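Side-chain contacts in DNA fragmentation factor 40 KDA subunit (Mus musculus, PDB 1V0D), which cuts chromosomal DNA as a nuclease during apoptosis, causing DNA fragmentation and chromatin condensation: residues E136-E139 with W144-G147; A176-S179 with A185-E188; G194-K199 with Y289-L294. All coordinates share one frame; numbering follows the deposited sequence.

Contact 1. Residues E136-E139 with W144-G147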
loop_
_atom_site.group_PDB
_atom_site.type_symbol
_atom_site.label_atom_id
_atom_site.label_comp_id
_atom_site.label_asym_id
_atom_site.label_seq_id
_atom_site.Cartn_x
_atom_site.Cartn_y
_atom_site.Cartn_z
ATOM N N GLU A 136 19.473 10.811 -12.168
ATOM C CA GLU A 136 19.893 9.751 -11.259
ATOM C C GLU A 136 20.343 10.237 -9.889
ATOM O O GLU A 136 20.186 9.532 -8.885
ATOM C CB GLU A 136 21.032 8.951 -11.893
ATOM C CG GLU A 136 21.543 7.811 -11.031
ATOM C CD GLU A 136 20.573 6.630 -10.959
ATOM O OE1 GLU A 136 20.748 5.778 -10.056
ATOM O OE2 GLU A 136 19.649 6.542 -11.808
ATOM N N THR A 137 20.906 11.442 -9.853
ATOM C CA THR A 137 21.408 12.007 -8.609
ATOM C C THR A 137 20.470 12.975 -7.921
ATOM O O THR A 137 19.616 13.606 -8.555
ATOM C CB THR A 137 22.720 12.730 -8.842
ATOM O OG1 THR A 137 23.565 11.903 -9.643
ATOM C CG2 THR A 137 23.413 13.010 -7.509
ATOM N N ARG A 138 20.653 13.086 -6.609
ATOM C CA ARG A 138 19.856 13.970 -5.777
ATOM C C ARG A 138 20.080 15.403 -6.235
ATOM O O ARG A 138 19.183 16.247 -6.142
ATOM C CB ARG A 138 20.270 13.813 -4.319
ATOM C CG ARG A 138 19.278 14.370 -3.340
ATOM C CD ARG A 138 19.550 13.810 -1.968
ATOM N NE ARG A 138 18.396 13.949 -1.095
ATOM C CZ ARG A 138 18.299 13.381 0.102
ATOM N NH1 ARG A 138 19.298 12.635 0.565
ATOM N NH2 ARG A 138 17.198 13.544 0.831
ATOM N N GLU A 139 21.286 15.659 -6.737
ATOM C CA GLU A 139 21.667 16.971 -7.236
ATOM C C GLU A 139 20.802 17.369 -8.438
ATOM O O GLU A 139 20.262 18.469 -8.481
ATOM C CB GLU A 139 23.145 16.958 -7.646
ATOM C CG GLU A 139 23.725 18.319 -8.045
ATOM C CD GLU A 139 23.946 19.248 -6.850
ATOM O OE1 GLU A 139 24.667 18.851 -5.901
ATOM O OE2 GLU A 139 23.402 20.380 -6.864
ATOM N N TRP A 144 12.620 14.103 -6.045
ATOM C CA TRP A 144 12.471 12.667 -5.852
ATOM C C TRP A 144 12.832 12.287 -4.413
ATOM O O TRP A 144 12.054 11.625 -3.729
ATOM C CB TRP A 144 13.415 11.923 -6.804
ATOM C CG TRP A 144 13.142 10.443 -6.995
ATOM C CD1 TRP A 144 12.292 9.873 -7.912
ATOM C CD2 TRP A 144 13.760 9.350 -6.291
ATOM N NE1 TRP A 144 12.352 8.499 -7.824
ATOM C CE2 TRP A 144 13.242 8.150 -6.840
ATOM C CE3 TRP A 144 14.701 9.268 -5.249
ATOM C CZ2 TRP A 144 13.634 6.887 -6.386
ATOM C CZ3 TRP A 144 15.091 8.003 -4.794
ATOM C CH2 TRP A 144 14.557 6.833 -5.364
ATOM N N PHE A 145 14.005 12.725 -3.955
ATOM C CA PHE A 145 14.498 12.390 -2.617
ATOM C C PHE A 145 13.832 12.991 -1.383
ATOM O O PHE A 145 14.296 12.756 -0.264
ATOM C CB PHE A 145 15.995 12.687 -2.525
ATOM C CG PHE A 145 16.828 11.924 -3.513
ATOM C CD1 PHE A 145 16.795 12.247 -4.868
ATOM C CD2 PHE A 145 17.649 10.883 -3.089
ATOM C CE1 PHE A 145 17.570 11.546 -5.784
ATOM C CE2 PHE A 145 18.430 10.175 -3.996
ATOM C CZ PHE A 145 18.390 10.505 -5.345
ATOM N N GLU A 146 12.759 13.755 -1.557
ATOM C CA GLU A 146 12.090 14.357 -0.402
ATOM C C GLU A 146 11.654 13.365 0.668
ATOM O O GLU A 146 10.758 12.549 0.449
ATOM C CB GLU A 146 10.861 15.147 -0.840
ATOM C CG GLU A 146 11.168 16.479 -1.484
ATOM C CD GLU A 146 9.905 17.180 -1.952
ATOM O OE1 GLU A 146 8.993 17.374 -1.107
ATOM O OE2 GLU A 146 9.830 17.529 -3.159
ATOM N N GLY A 147 12.282 13.440 1.832
ATOM C CA GLY A 147 11.896 12.555 2.910
ATOM C C GLY A 147 12.872 11.439 3.178
ATOM O O GLY A 147 12.778 10.745 4.197
#
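R138 lays its side chain across one face of the F145 ring, and nearly all of the contact lies in this pair. CB starts it: it stands over the middle of the ring, 3.7 Å from the centroid and only 7° off the normal, a CH-pi contact. CG follows 3.5 Å from F145 CG, a place it reaches because it lies anti to its own backbone nitrogen (chi1 -164°) and the chain stays extended as far as NE. CD is 3.7 Å from F145 CD2, and NE lies over the CG side of the ring, close to F145 CB. At the tip the guanidinium plane is inclined 28° to the ring, more tilted than a true stack. NH2 is hydrogen-bonded to the carbonyl oxygen of L148 and NH1 to that of E149, so the arginine tip is tied to backbone just beyond segment 144-147. The other face of the phenyl ring is also covered, W144 pointing the CE3 edge of its indole at the centre from 3.6 Å. F145 is thus wedged between an aliphatic chain and an aromatic edge. Cut back to an alanine, this position is likely to leave the R138 methylenes without a surface to lie on and a gap beside W144. The whole contact belongs to the irregular loop joining helix 116-129 to helix 155-175. F145 and E136 rest on K155 at the start of the latter helix, W144 touches L159, and E136 is fixed by N154 and a salt bridge to R212.

Contact 2. Residues A176-S179 with A185-E188; sequences AYTS and AQEE
T178 and Q186 bring the two backbones nearest, their CA atoms 6.3 Å apart, in the turn that links two successive helices, 155-175 and 186-202. Residues 176-179 keep helical phi and psi after the first helix has ended, but without its regular bonds. Segment 185-188 enters the next helix, whose first turn starts at Q186. The contact is therefore a local closure of a helix-loop-helix connection in the nuclease portion of the chain, and the five residues between the two segments are neither helix nor strand. It is small, 122 Å² in all, and lies at the protein surface.

The T178 methyl and carbonyl oxygen both meet Q186. CG2 stands anti to the backbone nitrogen (chi1 -52° for OG1), which turns the methyl toward the second segment, where it meets Q186 CG at 3.5 Å. The same Q186 CG is 3.4 Å from T178 O, and the bend at chi2 (149°) sets Q186 CD 3.3 Å from that oxygen. The two side chains thus slant across one another, and Q186 CG and CD lie against the T178 carbonyl oxygen. S179 contributes little, its CB directed away from the helix start.

Beyond the pair, T178 also leans on Y189 and L190 of helix 186-202, while Y177 packs against V272, P273 and A276 of helix 267-281, placing the turn against a third helix. The threonine hydroxyl takes no part in holding Q186: OG1 is hydrogen-bonded to the carbonyl oxygen of S175, at the end of helix 155-175.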
loop_
_atom_site.group_PDB
_atom_site.type_symbol
_atom_site.label_atom_id
_atom_site.label_comp_id
_atom_site.label_asym_id
_atom_site.label_seq_id
_atom_site.Cartn_x
_atom_site.Cartn_y
_atom_site.Cartn_z
ATOM N N ALA A 176 12.864 -15.498 13.709
ATOM C CA ALA A 176 11.774 -15.434 14.666
ATOM C C ALA A 176 11.071 -16.788 14.854
ATOM O O ALA A 176 10.357 -16.997 15.837
ATOM C CB ALA A 176 10.765 -14.387 14.208
ATOM N N TYR A 177 11.274 -17.709 13.916
ATOM C CA TYR A 177 10.627 -19.011 13.989
ATOM C C TYR A 177 11.417 -20.054 14.775
ATOM O O TYR A 177 10.860 -21.074 15.185
ATOM C CB TYR A 177 10.367 -19.535 12.576
ATOM C CG TYR A 177 9.353 -20.661 12.501
ATOM C CD1 TYR A 177 7.987 -20.403 12.615
ATOM C CD2 TYR A 177 9.760 -21.983 12.291
ATOM C CE1 TYR A 177 7.045 -21.429 12.514
ATOM C CE2 TYR A 177 8.830 -23.017 12.190
ATOM C CZ TYR A 177 7.471 -22.734 12.299
ATOM O OH TYR A 177 6.535 -23.746 12.172
ATOM N N THR A 178 12.703 -19.807 14.998
ATOM C CA THR A 178 13.532 -20.769 15.719
ATOM C C THR A 178 12.888 -21.260 17.013
ATOM O O THR A 178 13.153 -22.375 17.457
ATOM C CB THR A 178 14.923 -20.186 16.068
ATOM O OG1 THR A 178 15.536 -19.651 14.888
ATOM C CG2 THR A 178 15.832 -21.275 16.625
ATOM N N SER A 179 12.039 -20.429 17.611
ATOM C CA SER A 179 11.373 -20.784 18.864
ATOM C C SER A 179 10.293 -21.849 18.694
ATOM O O SER A 179 10.066 -22.652 19.596
ATOM C CB SER A 179 10.748 -19.542 19.511
ATOM O OG SER A 179 9.624 -19.087 18.774
ATOM N N ALA A 185 16.272 -29.878 17.591
ATOM C CA ALA A 185 16.710 -29.453 16.261
ATOM C C ALA A 185 16.973 -27.951 16.190
ATOM O O ALA A 185 17.406 -27.432 15.163
ATOM C CB ALA A 185 15.663 -29.844 15.223
ATOM N N GLN A 186 16.718 -27.263 17.296
ATOM C CA GLN A 186 16.895 -25.818 17.387
ATOM C C GLN A 186 18.324 -25.345 17.088
ATOM O O GLN A 186 18.523 -24.236 16.597
ATOM C CB GLN A 186 16.457 -25.362 18.776
ATOM C CG GLN A 186 15.854 -23.985 18.821
ATOM C CD GLN A 186 14.807 -23.856 19.913
ATOM O OE1 GLN A 186 13.746 -24.485 19.853
ATOM N NE2 GLN A 186 15.104 -23.042 20.922
ATOM N N GLU A 187 19.316 -26.183 17.371
ATOM C CA GLU A 187 20.708 -25.813 17.118
ATOM C C GLU A 187 20.987 -25.794 15.621
ATOM O O GLU A 187 21.451 -24.789 15.078
ATOM C CB GLU A 187 21.650 -26.792 17.811
ATOM N N GLU A 188 20.699 -26.909 14.957
ATOM C CA GLU A 188 20.919 -27.022 13.520
ATOM C C GLU A 188 20.179 -25.924 12.765
ATOM O O GLU A 188 20.700 -25.369 11.801
ATOM C CB GLU A 188 20.464 -28.398 13.016
ATOM C CG GLU A 188 21.592 -29.260 12.456
ATOM C CD GLU A 188 22.199 -28.686 11.180
ATOM O OE1 GLU A 188 23.182 -29.265 10.661
ATOM O OE2 GLU A 188 21.689 -27.656 10.690
#

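Contact 3. Residues G194-K199 with Y289-L294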
loop_
_atom_site.group_PDB
_atom_site.type_symbol
_atom_site.label_atom_id
_atom_site.label_comp_id
_atom_site.label_asym_id
_atom_site.label_seq_id
_atom_site.Cartn_x
_atom_site.Cartn_y
_atom_site.Cartn_z
ATOM N N GLY A 194 22.240 -19.650 9.649
ATOM C CA GLY A 194 23.465 -18.875 9.581
ATOM C C GLY A 194 24.011 -18.913 8.168
ATOM O O GLY A 194 24.376 -17.880 7.610
ATOM N N SER A 195 24.060 -20.112 7.589
ATOM C CA SER A 195 24.549 -20.317 6.224
ATOM C C SER A 195 23.798 -19.432 5.232
ATOM O O SER A 195 24.404 -18.766 4.386
ATOM C CB SER A 195 24.356 -21.772 5.807
ATOM O OG SER A 195 24.812 -22.656 6.810
ATOM N N MET A 196 22.473 -19.446 5.329
ATOM C CA MET A 196 21.652 -18.650 4.438
ATOM C C MET A 196 22.034 -17.187 4.558
ATOM O O MET A 196 22.052 -16.461 3.568
ATOM C CB MET A 196 20.167 -18.833 4.764
ATOM C CG MET A 196 19.594 -20.195 4.368
ATOM S SD MET A 196 17.823 -20.352 4.768
ATOM C CE MET A 196 17.918 -20.633 6.513
ATOM N N CYS A 197 22.356 -16.750 5.767
ATOM C CA CYS A 197 22.726 -15.359 5.961
ATOM C C CYS A 197 24.065 -14.993 5.323
ATOM O O CYS A 197 24.230 -13.894 4.780
ATOM C CB CYS A 197 22.782 -15.029 7.434
ATOM S SG CYS A 197 23.619 -13.465 7.676
ATOM N N GLN A 198 25.030 -15.899 5.407
ATOM C CA GLN A 198 26.328 -15.643 4.800
ATOM C C GLN A 198 26.089 -15.426 3.306
ATOM O O GLN A 198 26.485 -14.402 2.746
ATOM C CB GLN A 198 27.273 -16.834 5.030
ATOM N N LYS A 199 25.417 -16.388 2.677
ATOM C CA LYS A 199 25.111 -16.319 1.251
ATOM C C LYS A 199 24.364 -15.042 0.892
ATOM O O LYS A 199 24.598 -14.458 -0.161
ATOM C CB LYS A 199 24.281 -17.530 0.832
ATOM C CG LYS A 199 23.978 -17.574 -0.647
ATOM C CD LYS A 199 23.762 -19.004 -1.093
ATOM C CE LYS A 199 23.775 -19.108 -2.607
ATOM N NZ LYS A 199 23.977 -20.518 -3.054
ATOM N N TYR A 289 18.084 -25.139 -1.343
ATOM C CA TYR A 289 16.761 -25.181 -1.961
ATOM C C TYR A 289 15.830 -24.184 -1.279
ATOM O O TYR A 289 15.156 -23.394 -1.958
ATOM C CB TYR A 289 16.177 -26.605 -1.886
ATOM C CG TYR A 289 14.743 -26.700 -2.365
ATOM C CD1 TYR A 289 14.369 -26.175 -3.598
ATOM C CD2 TYR A 289 13.751 -27.271 -1.564
ATOM C CE1 TYR A 289 13.041 -26.207 -4.021
ATOM C CE2 TYR A 289 12.418 -27.313 -1.979
ATOM C CZ TYR A 289 12.066 -26.775 -3.206
ATOM O OH TYR A 289 10.740 -26.758 -3.618
ATOM N N PHE A 290 15.809 -24.227 0.056
ATOM C CA PHE A 290 14.984 -23.337 0.864
ATOM C C PHE A 290 15.432 -21.893 0.682
ATOM O O PHE A 290 14.625 -20.956 0.739
ATOM C CB PHE A 290 15.065 -23.731 2.334
ATOM C CG PHE A 290 14.414 -25.043 2.633
ATOM C CD1 PHE A 290 15.157 -26.218 2.646
ATOM C CD2 PHE A 290 13.034 -25.120 2.819
ATOM C CE1 PHE A 290 14.530 -27.463 2.836
ATOM C CE2 PHE A 290 12.397 -26.359 3.009
ATOM C CZ PHE A 290 13.149 -27.531 3.016
ATOM N N TYR A 291 16.727 -21.713 0.460
ATOM C CA TYR A 291 17.263 -20.388 0.224
ATOM C C TYR A 291 16.554 -19.844 -1.023
ATOM O O TYR A 291 15.958 -18.768 -0.996
ATOM C CB TYR A 291 18.768 -20.477 -0.011
ATOM C CG TYR A 291 19.405 -19.169 -0.384
ATOM C CD1 TYR A 291 19.703 -18.214 0.585
ATOM C CD2 TYR A 291 19.701 -18.879 -1.715
ATOM C CE1 TYR A 291 20.289 -16.994 0.234
ATOM C CE2 TYR A 291 20.280 -17.670 -2.076
ATOM C CZ TYR A 291 20.574 -16.733 -1.096
ATOM O OH TYR A 291 21.150 -15.536 -1.455
ATOM N N SER A 292 16.616 -20.598 -2.113
ATOM C CA SER A 292 15.964 -20.199 -3.354
ATOM C C SER A 292 14.549 -19.749 -3.083
ATOM O O SER A 292 14.129 -18.660 -3.480
ATOM C CB SER A 292 15.892 -21.375 -4.314
ATOM O OG SER A 292 17.192 -21.819 -4.645
ATOM N N LEU A 293 13.814 -20.622 -2.406
ATOM C CA LEU A 293 12.419 -20.378 -2.075
ATOM C C LEU A 293 12.197 -19.123 -1.256
ATOM O O LEU A 293 11.283 -18.344 -1.531
ATOM C CB LEU A 293 11.844 -21.588 -1.316
ATOM C CG LEU A 293 11.145 -22.723 -2.096
ATOM C CD1 LEU A 293 11.577 -22.753 -3.553
ATOM C CD2 LEU A 293 11.442 -24.045 -1.423
ATOM N N LEU A 294 13.047 -18.920 -0.258
ATOM C CA LEU A 294 12.894 -17.791 0.647
ATOM C C LEU A 294 13.387 -16.434 0.175
ATOM O O LEU A 294 12.771 -15.426 0.495
ATOM C CB LEU A 294 13.560 -18.133 1.993
ATOM C CG LEU A 294 12.978 -19.326 2.766
ATOM C CD1 LEU A 294 13.981 -19.930 3.703
ATOM C CD2 LEU A 294 11.776 -18.876 3.535
#
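K199 runs its methylenes over one face of the Y291 ring. CG lies 3.5 Å from CZ, near the phenol end, and CD makes a CH-pi contact, 3.9 Å from the ring centroid and 14° off the normal, displaced somewhat toward the rim. CE continues beyond CD to lie 3.8 Å from CE2. The lysine can follow the ring in this way because its CG is anti to the backbone nitrogen (chi1 -177°) and the chain beyond is extended. Y291 in turn reaches over to the backbone of the first helix, its CE1 standing 3.8 Å from M196 O. M196 adds apolar contacts: its CB is 4.2 Å from Y291 CD1, and its sulfur SD touches L294 CD1 at 4.0 Å.

The residues lie on two helices, 186-202 and 287-295, whose segments 194-199 and 289-294 cross at -59°, their axes 10.6 Å apart at closest approach. M196 and Y291 have the nearest CA atoms, so the tyrosine fills the crossing point from one helix while M196 and K199 meet it from the other. The family belongs to the His-Me finger clan; helix 287-295 falls between strands 260-263 and 300-303, which pair antiparallel, and D262 on the first of these binds the magnesium ion.

Further out, F295 also meets the Y291 ring, and V203 touches the tyrosine as well. W287, one helical turn before Y291, touches both M196 and K199. L294 packs on V174 of helix 155-175 and V271 of helix 267-281, and its carbonyl oxygen accepts a hydrogen bond from H263 NE2, next along the strand from D262.

Overall arrangement
Contacts 2 and 3 are neighbours. Both draw on helix 186-202, one at its start and the other further along, and their centres are 15 Å apart with nearest atoms about 6 Å apart. Contact 1 is remote, its centre 42 Å from that of contact 2 and 33 Å from that of contact 3; helix 155-175 covers much of this distance, following contact 1 in the chain and ending just before contact 2. Contact 3 comes toward the metal centre: the side chain of L294 is about 11 Å from the magnesium ion held by D262 and H308. A bound lead ion lies about 8 Å from the side chain of M196 and about 11 Å from that of T178.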